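PDB 1FMJ: retinol dehydratase from Spodoptera frugiperda, which binds retinol and adenosine-3',5'-diphosphate and probably dehydrates retinol to anhydroretinol by way of a sulfated intermediate. Local coordinates for residues A69-S74 and T225-H230; P166-P171 and V231-A236; Y182-P187 and M243-Y248. One frame throughout, in Å; residues are numbered along the deposited sequence.

Contact 1: residues A69-S74 and T225-H230. With A3P (adenosine-3'-5'-diphosphate), chain G.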
loop_
_atom_site.group_PDB
_atom_site.type_symbol
_atom_site.label_atom_id
_atom_site.label_comp_id
_atom_site.label_asym_id
_atom_site.label_seq_id
_atom_site.Cartn_x
_atom_site.Cartn_y
_atom_site.Cartn_z
ATOM N N ALA A 69 -1.951 -6.248 -4.422
ATOM C CA ALA A 69 -0.707 -5.972 -3.725
ATOM C C ALA A 69 0.076 -4.884 -4.429
ATOM O O ALA A 69 -0.150 -4.604 -5.606
ATOM C CB ALA A 69 0.129 -7.252 -3.635
ATOM N N SER A 70 1.005 -4.279 -3.708
ATOM C CA SER A 70 1.798 -3.202 -4.281
ATOM C C SER A 70 2.663 -2.572 -3.227
ATOM O O SER A 70 2.478 -2.819 -2.035
ATOM C CB SER A 70 0.873 -2.097 -4.778
ATOM O OG SER A 70 0.209 -1.535 -3.654
ATOM N N TYR A 71 3.620 -1.760 -3.663
ATOM C CA TYR A 71 4.390 -1.006 -2.697
ATOM C C TYR A 71 3.393 0.156 -2.543
ATOM O O TYR A 71 2.816 0.603 -3.536
ATOM C CB TYR A 71 5.703 -0.475 -3.254
ATOM C CG TYR A 71 6.370 0.376 -2.209
ATOM C CD1 TYR A 71 7.095 -0.207 -1.171
ATOM C CD2 TYR A 71 6.124 1.745 -2.150
ATOM C CE1 TYR A 71 7.543 0.551 -0.088
ATOM C CE2 TYR A 71 6.563 2.508 -1.077
ATOM C CZ TYR A 71 7.264 1.904 -0.046
ATOM O OH TYR A 71 7.612 2.645 1.055
ATOM N N GLN A 72 3.184 0.643 -1.330
ATOM C CA GLN A 72 2.194 1.702 -1.113
ATOM C C GLN A 72 2.267 2.939 -2.004
ATOM O O GLN A 72 3.343 3.367 -2.418
ATOM C CB GLN A 72 2.199 2.153 0.351
ATOM C CG GLN A 72 3.515 2.760 0.832
ATOM C CD GLN A 72 3.328 3.623 2.077
ATOM O OE1 GLN A 72 3.420 4.854 2.018
ATOM N NE2 GLN A 72 3.052 2.981 3.206
ATOM N N ARG A 73 1.087 3.494 -2.283
ATOM C CA ARG A 73 0.917 4.701 -3.090
ATOM C C ARG A 73 1.223 4.472 -4.560
ATOM O O ARG A 73 1.609 5.391 -5.274
ATOM C CB ARG A 73 1.796 5.832 -2.528
ATOM C CG ARG A 73 1.570 6.087 -1.037
ATOM C CD ARG A 73 0.089 6.272 -0.703
ATOM N NE ARG A 73 -0.435 7.591 -1.072
ATOM C CZ ARG A 73 -1.727 7.894 -1.072
ATOM N NH1 ARG A 73 -2.609 6.972 -0.734
ATOM N NH2 ARG A 73 -2.144 9.121 -1.375
ATOM N N SER A 74 1.030 3.237 -5.007
ATOM C CA SER A 74 1.296 2.874 -6.390
ATOM C C SER A 74 0.042 2.625 -7.207
ATOM O O SER A 74 0.134 2.186 -8.353
ATOM C CB SER A 74 2.170 1.622 -6.437
ATOM O OG SER A 74 3.421 1.859 -5.826
ATOM N N THR A 225 10.266 -0.940 2.423
ATOM C CA THR A 225 11.308 -0.856 1.403
ATOM C C THR A 225 12.277 -1.954 1.897
ATOM O O THR A 225 12.062 -2.517 2.975
ATOM C CB THR A 225 12.033 0.520 1.427
ATOM O OG1 THR A 225 12.579 0.758 2.734
ATOM C CG2 THR A 225 11.060 1.646 1.062
ATOM N N PRO A 226 13.360 -2.257 1.152
ATOM C CA PRO A 226 13.863 -1.715 -0.116
ATOM C C PRO A 226 12.800 -1.719 -1.204
ATOM O O PRO A 226 12.211 -2.750 -1.493
ATOM C CB PRO A 226 15.024 -2.648 -0.455
ATOM C CG PRO A 226 15.503 -3.107 0.894
ATOM C CD PRO A 226 14.200 -3.388 1.591
ATOM N N TYR A 227 12.570 -0.563 -1.812
ATOM C CA TYR A 227 11.575 -0.449 -2.861
ATOM C C TYR A 227 11.768 -1.425 -4.030
ATOM O O TYR A 227 10.845 -2.150 -4.407
ATOM C CB TYR A 227 11.547 0.975 -3.412
ATOM C CG TYR A 227 10.677 1.086 -4.641
ATOM C CD1 TYR A 227 9.292 1.167 -4.531
ATOM C CD2 TYR A 227 11.237 1.037 -5.918
ATOM C CE1 TYR A 227 8.483 1.191 -5.662
ATOM C CE2 TYR A 227 10.432 1.060 -7.062
ATOM C CZ TYR A 227 9.062 1.133 -6.926
ATOM O OH TYR A 227 8.261 1.121 -8.049
ATOM N N PHE A 228 12.956 -1.450 -4.614
ATOM C CA PHE A 228 13.168 -2.341 -5.744
ATOM C C PHE A 228 13.100 -3.834 -5.451
ATOM O O PHE A 228 12.716 -4.614 -6.323
ATOM C CB PHE A 228 14.470 -1.992 -6.450
ATOM C CG PHE A 228 14.357 -0.791 -7.324
ATOM C CD1 PHE A 228 14.872 0.436 -6.921
ATOM C CD2 PHE A 228 13.703 -0.878 -8.553
ATOM C CE1 PHE A 228 14.739 1.553 -7.733
ATOM C CE2 PHE A 228 13.568 0.236 -9.364
ATOM C CZ PHE A 228 14.087 1.452 -8.955
ATOM N N GLU A 229 13.462 -4.245 -4.242
ATOM C CA GLU A 229 13.372 -5.665 -3.906
ATOM C C GLU A 229 11.897 -6.053 -3.871
ATOM O O GLU A 229 11.519 -7.165 -4.248
ATOM C CB GLU A 229 14.022 -5.952 -2.552
ATOM C CG GLU A 229 15.534 -5.728 -2.531
ATOM C CD GLU A 229 16.221 -6.330 -3.744
ATOM O OE1 GLU A 229 15.910 -7.495 -4.080
ATOM O OE2 GLU A 229 17.066 -5.642 -4.362
ATOM N N HIS A 230 11.060 -5.120 -3.431
ATOM C CA HIS A 230 9.614 -5.354 -3.347
ATOM C C HIS A 230 9.064 -5.555 -4.759
ATOM O O HIS A 230 8.370 -6.537 -5.041
ATOM C CB HIS A 230 8.943 -4.149 -2.661
ATOM C CG HIS A 230 7.529 -4.392 -2.225
ATOM N ND1 HIS A 230 6.525 -4.729 -3.105
ATOM C CD2 HIS A 230 6.944 -4.287 -1.007
ATOM C CE1 HIS A 230 5.379 -4.815 -2.452
ATOM N NE2 HIS A 230 5.607 -4.550 -1.177
HETATM P P1 A3P G . -0.828 10.775 -5.679
HETATM O O1P A3P G . -0.378 10.976 -4.290
HETATM O O2P A3P G . -1.978 11.643 -6.007
HETATM O O3P A3P G . 0.274 11.031 -6.618
HETATM P P2 A3P G . -2.540 3.785 -3.279
HETATM O O4P A3P G . -3.980 3.551 -3.473
HETATM O O5P A3P G . -1.763 2.572 -3.611
HETATM O O6P A3P G . -2.284 4.216 -1.874
HETATM O "O5'" A3P G . -2.075 4.942 -4.250
HETATM C "C5'" A3P G . -2.617 6.250 -4.168
HETATM C "C4'" A3P G . -2.212 7.089 -5.383
HETATM O "O4'" A3P G . -3.171 6.825 -6.447
HETATM C "C3'" A3P G . -2.306 8.592 -5.116
HETATM O "O3'" A3P G . -1.264 9.258 -5.867
HETATM C "C2'" A3P G . -3.735 8.878 -5.531
HETATM O "O2'" A3P G . -4.135 10.238 -5.667
HETATM C "C1'" A3P G . -3.819 8.051 -6.804
HETATM N N9 A3P G . -5.202 7.792 -7.223
HETATM C C8 A3P G . -6.279 7.340 -6.476
HETATM N N7 A3P G . -7.394 7.206 -7.144
HETATM C C5 A3P G . -7.049 7.593 -8.431
HETATM C C6 A3P G . -7.784 7.687 -9.664
HETATM N N6 A3P G . -9.079 7.373 -9.770
HETATM N N1 A3P G . -7.109 8.122 -10.803
HETATM C C2 A3P G . -5.778 8.452 -10.738
HETATM N N3 A3P G . -4.976 8.406 -9.629
HETATM C C4 A3P G . -5.681 7.965 -8.505
HETATM O O HOH W 1 5.667 0.916 -7.049
#

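Contact 2: residues P166-P171 and V231-A236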
loop_
_atom_site.group_PDB
_atom_site.type_symbol
_atom_site.label_atom_id
_atom_site.label_comp_id
_atom_site.label_asym_id
_atom_site.label_seq_id
_atom_site.Cartn_x
_atom_site.Cartn_y
_atom_site.Cartn_z
ATOM N N PRO A 166 5.667 -7.786 0.452
ATOM C CA PRO A 166 6.343 -8.366 -0.709
ATOM C C PRO A 166 6.043 -9.867 -0.670
ATOM O O PRO A 166 5.763 -10.418 0.399
ATOM C CB PRO A 166 7.818 -8.038 -0.451
ATOM C CG PRO A 166 7.904 -8.012 1.034
ATOM C CD PRO A 166 6.648 -7.261 1.419
ATOM N N LEU A 167 6.080 -10.520 -1.824
ATOM C CA LEU A 167 5.775 -11.942 -1.898
ATOM C C LEU A 167 6.551 -12.853 -0.948
ATOM O O LEU A 167 5.996 -13.833 -0.462
ATOM C CB LEU A 167 5.946 -12.446 -3.339
ATOM C CG LEU A 167 5.057 -11.792 -4.410
ATOM C CD1 LEU A 167 5.292 -12.474 -5.760
ATOM C CD2 LEU A 167 3.581 -11.900 -4.014
ATOM N N SER A 168 7.813 -12.533 -0.668
ATOM C CA SER A 168 8.633 -13.375 0.205
ATOM C C SER A 168 8.165 -13.493 1.655
ATOM O O SER A 168 8.615 -14.384 2.385
ATOM C CB SER A 168 10.089 -12.905 0.173
ATOM O OG SER A 168 10.208 -11.592 0.664
ATOM N N LEU A 169 7.276 -12.601 2.086
ATOM C CA LEU A 169 6.764 -12.670 3.452
ATOM C C LEU A 169 5.423 -13.392 3.474
ATOM O O LEU A 169 4.851 -13.646 4.529
ATOM C CB LEU A 169 6.617 -11.265 4.049
ATOM C CG LEU A 169 7.947 -10.512 4.161
ATOM C CD1 LEU A 169 7.751 -9.179 4.869
ATOM C CD2 LEU A 169 8.945 -11.386 4.920
ATOM N N MET A 170 4.913 -13.718 2.297
ATOM C CA MET A 170 3.641 -14.422 2.217
ATOM C C MET A 170 3.922 -15.848 1.768
ATOM O O MET A 170 5.026 -16.150 1.315
ATOM C CB MET A 170 2.691 -13.695 1.260
ATOM C CG MET A 170 2.280 -12.314 1.789
ATOM S SD MET A 170 0.998 -11.467 0.840
ATOM C CE MET A 170 1.830 -11.237 -0.736
ATOM N N PRO A 171 2.935 -16.746 1.905
ATOM C CA PRO A 171 3.090 -18.150 1.519
ATOM C C PRO A 171 3.742 -18.389 0.170
ATOM O O PRO A 171 3.266 -17.899 -0.855
ATOM C CB PRO A 171 1.658 -18.678 1.563
ATOM C CG PRO A 171 1.073 -17.913 2.698
ATOM C CD PRO A 171 1.583 -16.502 2.439
ATOM N N VAL A 231 9.395 -4.634 -5.656
ATOM C CA VAL A 231 8.941 -4.716 -7.043
ATOM C C VAL A 231 9.509 -5.927 -7.777
ATOM O O VAL A 231 8.782 -6.634 -8.474
ATOM C CB VAL A 231 9.349 -3.471 -7.842
ATOM C CG1 VAL A 231 8.910 -3.617 -9.307
ATOM C CG2 VAL A 231 8.729 -2.222 -7.219
ATOM N N LYS A 232 10.812 -6.154 -7.642
ATOM C CA LYS A 232 11.447 -7.270 -8.335
ATOM C C LYS A 232 10.828 -8.631 -8.017
ATOM O O LYS A 232 10.697 -9.471 -8.897
ATOM C CB LYS A 232 12.953 -7.282 -8.049
ATOM C CG LYS A 232 13.663 -6.079 -8.653
ATOM C CD LYS A 232 15.166 -6.219 -8.621
ATOM C CE LYS A 232 15.811 -5.072 -9.370
ATOM N NZ LYS A 232 17.267 -5.274 -9.503
ATOM N N GLU A 233 10.438 -8.841 -6.767
ATOM C CA GLU A 233 9.830 -10.110 -6.379
ATOM C C GLU A 233 8.549 -10.389 -7.146
ATOM O O GLU A 233 8.263 -11.531 -7.497
ATOM C CB GLU A 233 9.528 -10.123 -4.886
ATOM C CG GLU A 233 10.710 -10.484 -4.020
ATOM C CD GLU A 233 10.301 -10.687 -2.579
ATOM O OE1 GLU A 233 9.157 -11.137 -2.364
ATOM O OE2 GLU A 233 11.115 -10.410 -1.666
ATOM N N ALA A 234 7.771 -9.342 -7.402
ATOM C CA ALA A 234 6.522 -9.498 -8.134
ATOM C C ALA A 234 6.821 -9.581 -9.615
ATOM O O ALA A 234 6.188 -10.342 -10.346
ATOM C CB ALA A 234 5.599 -8.323 -7.862
ATOM N N TRP A 235 7.793 -8.788 -10.049
ATOM C CA TRP A 235 8.194 -8.755 -11.445
ATOM C C TRP A 235 8.698 -10.123 -11.901
ATOM O O TRP A 235 8.483 -10.515 -13.042
ATOM C CB TRP A 235 9.280 -7.702 -11.647
ATOM C CG TRP A 235 9.733 -7.556 -13.075
ATOM C CD1 TRP A 235 10.920 -7.973 -13.602
ATOM C CD2 TRP A 235 9.008 -6.947 -14.151
ATOM N NE1 TRP A 235 10.983 -7.657 -14.936
ATOM C CE2 TRP A 235 9.824 -7.027 -15.302
ATOM C CE3 TRP A 235 7.751 -6.343 -14.256
ATOM C CZ2 TRP A 235 9.424 -6.525 -16.542
ATOM C CZ3 TRP A 235 7.351 -5.840 -15.496
ATOM C CH2 TRP A 235 8.186 -5.936 -16.620
ATOM N N ALA A 236 9.357 -10.841 -10.999
ATOM C CA ALA A 236 9.886 -12.166 -11.311
ATOM C C ALA A 236 8.763 -13.191 -11.482
ATOM O O ALA A 236 8.938 -14.201 -12.160
ATOM C CB ALA A 236 10.847 -12.618 -10.211
#

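Contact 3: residues Y182-P187 and M243-Y248. With A3P (adenosine-3'-5'-diphosphate), chain G.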
loop_
_atom_site.group_PDB
_atom_site.type_symbol
_atom_site.label_atom_id
_atom_site.label_comp_id
_atom_site.label_asym_id
_atom_site.label_seq_id
_atom_site.Cartn_x
_atom_site.Cartn_y
_atom_site.Cartn_z
ATOM N N TYR A 182 -0.666 -6.944 -8.997
ATOM C CA TYR A 182 0.348 -6.149 -8.340
ATOM C C TYR A 182 0.603 -4.875 -9.117
ATOM O O TYR A 182 0.839 -4.898 -10.331
ATOM C CB TYR A 182 1.641 -6.949 -8.211
ATOM C CG TYR A 182 2.764 -6.206 -7.534
ATOM C CD1 TYR A 182 3.063 -6.428 -6.195
ATOM C CD2 TYR A 182 3.552 -5.300 -8.245
ATOM C CE1 TYR A 182 4.131 -5.770 -5.570
ATOM C CE2 TYR A 182 4.612 -4.636 -7.638
ATOM C CZ TYR A 182 4.900 -4.878 -6.304
ATOM O OH TYR A 182 5.984 -4.254 -5.724
ATOM N N LEU A 183 0.553 -3.760 -8.404
ATOM C CA LEU A 183 0.781 -2.458 -9.010
ATOM C C LEU A 183 2.145 -1.884 -8.660
ATOM O O LEU A 183 2.598 -1.976 -7.512
ATOM C CB LEU A 183 -0.305 -1.476 -8.574
ATOM C CG LEU A 183 -1.466 -1.249 -9.553
ATOM C CD1 LEU A 183 -0.940 -0.616 -10.833
ATOM C CD2 LEU A 183 -2.165 -2.569 -9.852
ATOM N N ALA A 184 2.790 -1.309 -9.674
ATOM C CA ALA A 184 4.094 -0.668 -9.545
ATOM C C ALA A 184 3.934 0.732 -10.123
ATOM O O ALA A 184 3.071 0.971 -10.967
ATOM C CB ALA A 184 5.162 -1.435 -10.311
ATOM N N ARG A 185 4.765 1.654 -9.667
ATOM C CA ARG A 185 4.692 3.036 -10.115
ATOM C C ARG A 185 6.085 3.641 -10.005
ATOM O O ARG A 185 6.876 3.224 -9.161
ATOM C CB ARG A 185 3.720 3.799 -9.209
ATOM C CG ARG A 185 3.448 5.246 -9.608
ATOM C CD ARG A 185 2.582 5.934 -8.557
ATOM N NE ARG A 185 2.243 7.298 -8.957
ATOM C CZ ARG A 185 1.570 8.163 -8.206
ATOM N NH1 ARG A 185 1.146 7.820 -6.990
ATOM N NH2 ARG A 185 1.317 9.378 -8.682
ATOM N N ASP A 186 6.385 4.614 -10.860
ATOM C CA ASP A 186 7.686 5.285 -10.840
ATOM C C ASP A 186 7.993 5.566 -9.369
ATOM O O ASP A 186 7.194 6.195 -8.687
ATOM C CB ASP A 186 7.593 6.602 -11.610
ATOM C CG ASP A 186 8.934 7.280 -11.791
ATOM O OD1 ASP A 186 9.702 7.406 -10.809
ATOM O OD2 ASP A 186 9.213 7.690 -12.934
ATOM N N PRO A 187 9.158 5.116 -8.873
ATOM C CA PRO A 187 9.593 5.296 -7.482
ATOM C C PRO A 187 9.608 6.749 -6.998
ATOM O O PRO A 187 9.352 7.032 -5.823
ATOM C CB PRO A 187 11.004 4.700 -7.468
ATOM C CG PRO A 187 11.062 3.840 -8.670
ATOM C CD PRO A 187 10.249 4.554 -9.686
ATOM N N MET A 243 -0.934 -14.073 -11.759
ATOM C CA MET A 243 -0.322 -12.794 -11.425
ATOM C C MET A 243 -0.503 -11.801 -12.561
ATOM O O MET A 243 -0.280 -12.131 -13.725
ATOM C CB MET A 243 1.171 -12.963 -11.138
ATOM C CG MET A 243 1.957 -11.645 -11.103
ATOM S SD MET A 243 1.500 -10.532 -9.739
ATOM C CE MET A 243 2.695 -11.003 -8.530
ATOM N N LEU A 244 -0.915 -10.585 -12.212
ATOM C CA LEU A 244 -1.101 -9.528 -13.194
ATOM C C LEU A 244 -0.322 -8.307 -12.725
ATOM O O LEU A 244 -0.758 -7.593 -11.819
ATOM C CB LEU A 244 -2.587 -9.172 -13.348
ATOM C CG LEU A 244 -2.875 -7.967 -14.255
ATOM C CD1 LEU A 244 -2.411 -8.268 -15.668
ATOM C CD2 LEU A 244 -4.362 -7.637 -14.248
ATOM N N PHE A 245 0.841 -8.089 -13.330
ATOM C CA PHE A 245 1.691 -6.952 -12.992
ATOM C C PHE A 245 1.251 -5.771 -13.852
ATOM O O PHE A 245 1.194 -5.882 -15.073
ATOM C CB PHE A 245 3.153 -7.284 -13.309
ATOM C CG PHE A 245 4.153 -6.391 -12.627
ATOM C CD1 PHE A 245 4.816 -6.821 -11.481
ATOM C CD2 PHE A 245 4.473 -5.143 -13.159
ATOM C CE1 PHE A 245 5.786 -6.034 -10.874
ATOM C CE2 PHE A 245 5.445 -4.342 -12.560
ATOM C CZ PHE A 245 6.106 -4.788 -11.414
ATOM N N LEU A 246 0.936 -4.645 -13.215
ATOM C CA LEU A 246 0.511 -3.462 -13.942
ATOM C C LEU A 246 1.278 -2.241 -13.462
ATOM O O LEU A 246 1.834 -2.234 -12.363
ATOM C CB LEU A 246 -0.989 -3.218 -13.744
ATOM C CG LEU A 246 -1.965 -4.322 -14.153
ATOM C CD1 LEU A 246 -3.381 -3.884 -13.825
ATOM C CD2 LEU A 246 -1.817 -4.615 -15.657
ATOM N N PHE A 247 1.308 -1.208 -14.295
ATOM C CA PHE A 247 1.985 0.031 -13.944
ATOM C C PHE A 247 0.955 1.141 -13.805
ATOM O O PHE A 247 0.097 1.316 -14.669
ATOM C CB PHE A 247 3.013 0.423 -15.010
ATOM C CG PHE A 247 4.237 -0.447 -15.026
ATOM C CD1 PHE A 247 4.368 -1.468 -15.954
ATOM C CD2 PHE A 247 5.262 -0.241 -14.111
ATOM C CE1 PHE A 247 5.504 -2.273 -15.974
ATOM C CE2 PHE A 247 6.399 -1.041 -14.122
ATOM C CZ PHE A 247 6.520 -2.057 -15.055
ATOM N N TYR A 248 1.049 1.893 -12.713
ATOM C CA TYR A 248 0.123 2.985 -12.446
ATOM C C TYR A 248 0.032 3.954 -13.625
ATOM O O TYR A 248 -1.032 4.486 -13.925
ATOM C CB TYR A 248 0.570 3.731 -11.194
ATOM C CG TYR A 248 -0.173 5.024 -10.945
ATOM C CD1 TYR A 248 -1.492 5.025 -10.490
ATOM C CD2 TYR A 248 0.444 6.246 -11.174
ATOM C CE1 TYR A 248 -2.174 6.225 -10.266
ATOM C CE2 TYR A 248 -0.223 7.440 -10.955
ATOM C CZ TYR A 248 -1.523 7.426 -10.502
ATOM O OH TYR A 248 -2.156 8.625 -10.270
HETATM P P1 A3P G . -0.828 10.775 -5.679
HETATM O O1P A3P G . -0.378 10.976 -4.290
HETATM O O2P A3P G . -1.978 11.643 -6.007
HETATM O O3P A3P G . 0.274 11.031 -6.618
HETATM P P2 A3P G . -2.540 3.785 -3.279
HETATM O O4P A3P G . -3.980 3.551 -3.473
HETATM O O5P A3P G . -1.763 2.572 -3.611
HETATM O O6P A3P G . -2.284 4.216 -1.874
HETATM O "O5'" A3P G . -2.075 4.942 -4.250
HETATM C "C5'" A3P G . -2.617 6.250 -4.168
HETATM C "C4'" A3P G . -2.212 7.089 -5.383
HETATM O "O4'" A3P G . -3.171 6.825 -6.447
HETATM C "C3'" A3P G . -2.306 8.592 -5.116
HETATM O "O3'" A3P G . -1.264 9.258 -5.867
HETATM C "C2'" A3P G . -3.735 8.878 -5.531
HETATM O "O2'" A3P G . -4.135 10.238 -5.667
HETATM C "C1'" A3P G . -3.819 8.051 -6.804
HETATM N N9 A3P G . -5.202 7.792 -7.223
HETATM C C8 A3P G . -6.279 7.340 -6.476
HETATM N N7 A3P G . -7.394 7.206 -7.144
HETATM C C5 A3P G . -7.049 7.593 -8.431
HETATM C C6 A3P G . -7.784 7.687 -9.664
HETATM N N6 A3P G . -9.079 7.373 -9.770
HETATM N N1 A3P G . -7.109 8.122 -10.803
HETATM C C2 A3P G . -5.778 8.452 -10.738
HETATM N N3 A3P G . -4.976 8.406 -9.629
HETATM C C4 A3P G . -5.681 7.965 -8.505
#

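Contact 1: residues A69-S74 and T225-H230
The ring of Tyr71 meets two aromatic residues of helix 227-235 in two different ways. Tyr227 turns its edge to a face of Tyr71 in an offset edge-to-face pair, its CD1 lying 3.8 Å from CG of Tyr71, with the planes at 76°. Toward His230 the roles reverse, and Tyr71 presents its own edge to the imidazole face with the ring centroids 5.8 Å apart. Thr225 adds a methyl group, CG2 resting 3.6 Å from OH of Tyr71.

Tyr71 belongs to the loop that joins strand 66-70 to helix 76-87, the P-loop-like phosphate-binding segment of sulfotransferases. Arg73 in the same loop makes a weak hydrogen bond from NH1 to O6P of the nucleotide, whose C5' lies over one face of the guanidinium. Within the loop, Ser74 OG donates to Tyr71 O over 2.7 Å from above the carbonyl plane. A water joins that OG to Tyr227 OH, a polar bridge beside the aromatic cluster.

Further out, Tyr71 OH bonds to Thr223 O, and Tyr227 OH reaches Tyr346. The imidazole of His230 is held at both nitrogens, ND1 by Tyr182 OH and NE2 by His164 O.

Contact 2: residues P166-P171 and V231-A236
Glu233 reaches from its helix to Ser168 and turns its carboxylate so that each oxygen takes one bond from the same residue. The backbone N of Ser168 donates to Glu233 OE1 over 2.6 Å, approaching on the syn side and slightly out of the carboxylate plane, with an N-H...O angle of 142°. Ser168 OG donates to Glu233 OE2 at 2.8 Å and meets its syn lone pair. A two-point grip of this kind fixes the rotation of the carboxylate as well as its position. The glutamate gets there with CG beside its own backbone N (chi1 -83°) and an extended chain beyond, while Ser168 holds OG between its backbone N and carbonyl carbon (chi1 62°), a rotation that brings OG to OE2 while the N-H of the same residue meets OE1.

Leu167 N also comes within 3.2 Å of Glu233 OE1, but the angle is too poor for a hydrogen bond. The leucine contributes through its side chain instead: CD1 packs alongside the helix backbone, 3.6 Å from Glu233 O and 4.0 Å from Ala234 CA. OE2 has further partners in a salt bridge from Lys41 and a hydrogen bond from Tyr43 OH. Lys41 and the two Ser168 donors probably stabilise the negative charge of the acid.

The contact thus ties helix 227-235 to the loop between strands 160-163 and 179-184. Tyr43 of strand 43-46 touches Pro166 and Ser168, Leu167 packs on Met180 of strand 179-184, and Ala234 rests on Tyr182 and on Phe245 of strand 243-247.

Contact 3: residues Y182-P187 and M243-Y248
Tyr182, Leu183 and Ala184 pair in parallel register with Phe245, Leu246 and Phe247, the two strands running at 24° to each other and joined by a ladder of backbone bonds: Tyr182 N to Leu244 O, Leu246 N to Tyr182 O, Ala184 N to Leu246 O and Tyr248 N to Ala184 O. The sheet face carrying Tyr182, Ala184, Phe245 and Phe247 is largely aromatic. The rings of Tyr182 and Phe245 run in the same direction and, although only modestly tilted against each other, are displaced so that they meet mainly through CD2 of the tyrosine, 3.5 Å from CE1 of the phenylalanine. The methyl CB of Ala184 sits 3.7 Å from CZ of Phe245 and also touches CD2 of Phe247. On the other face Leu183 CD1 packs against Leu246 CB.

Just past the paired residues, Arg185 and Tyr248 carry the contact on to the nucleotide. Arg185, with CG anti to its backbone N (chi1 -176°) and an extended chain, runs beside Tyr248, and its NE comes within 3.0 Å of CD2 of that ring. The guanidinium and ring planes stand 49° apart. At the guanidinium edge, NH2 donates to O3P of the nucleotide over 2.8 Å, and NH1 donates to its O3' at 3.0 Å; NH1 also bonds to Arg73 O in the phosphate-binding loop. Tyr248 OH donates to the adenine N3 over 2.9 Å, with N3 lying in the plane of the tyrosine ring.

The positive guanidinium therefore meets the 3'-phosphate and its ester oxygen, which is consistent with recognition of that phosphate, while the neighbouring phenol holds the purine at N3.

In the fold
Contacts 1 and 2 share helix 227-235, using successive parts of it, while contacts 1 and 3 reach the same parallel sheet, in which strands 66-70 and 179-184 are neighbours. Contact 2 joins the helix to the loop between strands 160-163 and 179-184, and contact 3 pairs strand 179-184 with strand 243-247, which follows the helix in the chain. Their centres lie about 9 to 12 Å apart. All three first segments precede the second ones (225-230, 231-236, 243-248), so the connections cross. At the strand ends, contacts 1 and 3 bring together the sites for the 5'- and 3'-phosphates of the nucleotide, whereas contact 2 fastens the same helix further from it.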